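Putative peptidase (Chlamydophila abortus, PDB 3CE2) probably acts as a zinc-dependent oligopeptidase of the M3B family, degrading a variety of small peptides. Local coordinates at residues A[140-143]-A[144-147]. Numbering follows the deposited sequence.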
ATOM      1  N   LEU A 140      22.345   5.409  22.134  1.00 40.44           N
ATOM      2  CA  LEU A 140      21.269   6.356  21.876  1.00 44.32           C
ATOM      3  C   LEU A 140      21.643   7.751  22.388  1.00 44.45           C
ATOM      4  O   LEU A 140      21.010   8.734  22.021  1.00 46.50           O
ATOM      5  CB  LEU A 140      19.954   5.880  22.497  1.00 38.78           C
ATOM      6  CG  LEU A 140      19.513   4.578  21.842  1.00 43.29           C
ATOM      7  CD1 LEU A 140      18.154   4.126  22.359  1.00 41.73           C
ATOM      8  CD2 LEU A 140      19.479   4.754  20.329  1.00 34.09           C
ATOM      9  N   SER A 141      22.689   7.813  23.212  1.00 46.63           N
ATOM     10  CA  SER A 141      23.205   9.058  23.786  1.00 45.42           C
ATOM     11  C   SER A 141      24.422   9.587  23.064  1.00 47.74           C
ATOM     12  O   SER A 141      24.790  10.733  23.249  1.00 48.95           O
ATOM     13  CB  SER A 141      23.675   8.791  25.198  1.00 46.22           C
ATOM     14  OG  SER A 141      22.603   8.985  26.064  1.00 62.08           O
ATOM     15  N   ALA A 142      25.104   8.741  22.302  1.00 44.78           N
ATOM     16  CA  ALA A 142      26.367   9.162  21.721  1.00 44.99           C
ATOM     17  C   ALA A 142      26.110  10.131  20.568  1.00 44.85           C
ATOM     18  O   ALA A 142      25.229   9.898  19.747  1.00 48.25           O
ATOM     19  CB  ALA A 142      27.186   7.960  21.284  1.00 39.57           C
ATOM     20  N   PRO A 143      26.807  11.273  20.576  1.00 49.38           N
ATOM     21  CA  PRO A 143      26.755  12.329  19.553  1.00 47.13           C
ATOM     22  C   PRO A 143      27.348  11.970  18.201  1.00 48.02           C
ATOM     23  O   PRO A 143      26.908  12.504  17.177  1.00 49.46           O
ATOM     24  CB  PRO A 143      27.532  13.488  20.199  1.00 47.98           C
ATOM     25  CG  PRO A 143      27.488  13.164  21.700  1.00 47.73           C
ATOM     26  CD  PRO A 143      27.627  11.677  21.731  1.00 47.47           C
ATOM     27  N   CYS A 144      28.329  11.084  18.147  1.00 45.72           N
ATOM     28  CA  CYS A 144      28.786  10.700  16.805  1.00 54.13           C
ATOM     29  C   CYS A 144      27.761   9.798  16.127  1.00 51.49           C
ATOM     30  O   CYS A 144      27.766   9.673  14.892  1.00 49.62           O
ATOM     31  CB  CYS A 144      30.148  10.023  16.825  1.00 61.82           C
ATOM     32  SG  CYS A 144      30.117   8.639  17.898  1.00 70.54           S
ATOM     33  N   LEU A 145      26.886   9.192  16.938  1.00 48.43           N
ATOM     34  CA  LEU A 145      25.715   8.448  16.451  1.00 45.07           C
ATOM     35  C   LEU A 145      24.425   9.259  16.356  1.00 43.39           C
ATOM     36  O   LEU A 145      23.385   8.708  16.010  1.00 45.45           O
ATOM     37  CB  LEU A 145      25.418   7.274  17.373  1.00 39.40           C
ATOM     38  CG  LEU A 145      26.462   6.177  17.339  1.00 38.01           C
ATOM     39  CD1 LEU A 145      26.124   5.050  18.339  1.00 31.64           C
ATOM     40  CD2 LEU A 145      26.602   5.694  15.929  1.00 39.56           C
ATOM     41  N   ALA A 146      24.466  10.545  16.685  1.00 43.50           N
ATOM     42  CA  ALA A 146      23.210  11.313  16.790  1.00 47.33           C
ATOM     43  C   ALA A 146      22.396  11.368  15.493  1.00 42.65           C
ATOM     44  O   ALA A 146      21.185  11.389  15.546  1.00 46.55           O
ATOM     45  CB  ALA A 146      23.434  12.738  17.375  1.00 34.89           C
ATOM     46  N   PRO A 147      23.058  11.443  14.329  1.00 46.19           N
ATOM     47  CA  PRO A 147      22.297  11.419  13.058  1.00 46.11           C
ATOM     48  C   PRO A 147      21.608  10.099  12.746  1.00 46.60           C
ATOM     49  O   PRO A 147      20.796  10.046  11.831  1.00 51.70           O
ATOM     50  CB  PRO A 147      23.369  11.703  11.989  1.00 42.28           C
ATOM     51  CG  PRO A 147      24.525  12.379  12.770  1.00 43.24           C
ATOM     52  CD  PRO A 147      24.502  11.663  14.106  1.00 45.93           C
TER
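The amide N of Ala146 lies over one face of the flat Pro143 carbonyl group, 80° out of its plane, and reaches Pro143 O at 3.2 Å. The N-H points almost straight at the oxygen (163°), yet it arrives from above the plane and not along a lone pair. CD of Pro147, whose nitrogen has no hydrogen to donate, lies 4.0 Å from Pro143 O on the same side of the carbonyl plane as Ala146 N. CB of Ala146 lies on that side too, 3.5 Å from Pro143 O.

Residues Pro143 to Ala146 form a type I beta turn, with Pro143 and Ala146 at its ends and Cys144 and Leu145 at its corners. One residue earlier, Ala142 takes an extended backbone that breaks away from the preceding helix, and its carbonyl O accepts a weak hydrogen bond from Leu145 N at 3.3 Å, the second bond within 140-147. In Leu145 the first torsion (chi1 -68°) swings CG to the far side from the carbonyl carbon, and together with an extended chi2 it leaves CD1 4.3 Å from Ala142 CB in a loose apolar contact.

The turn joins helix 133-141 to helix 149-156 at the surface, away from the zinc sites. Its inner side rests on helix 66-96, where Leu145, buried, meets Ser66, Leu69 and Leu70, and Ala142 meets Ser66. Arg149 NE bonds to Leu140 O, linking the two helices that the turn connects, while Pro147 O accepts a hydrogen bond from His420 NE2, from a residue that follows helix 394-416.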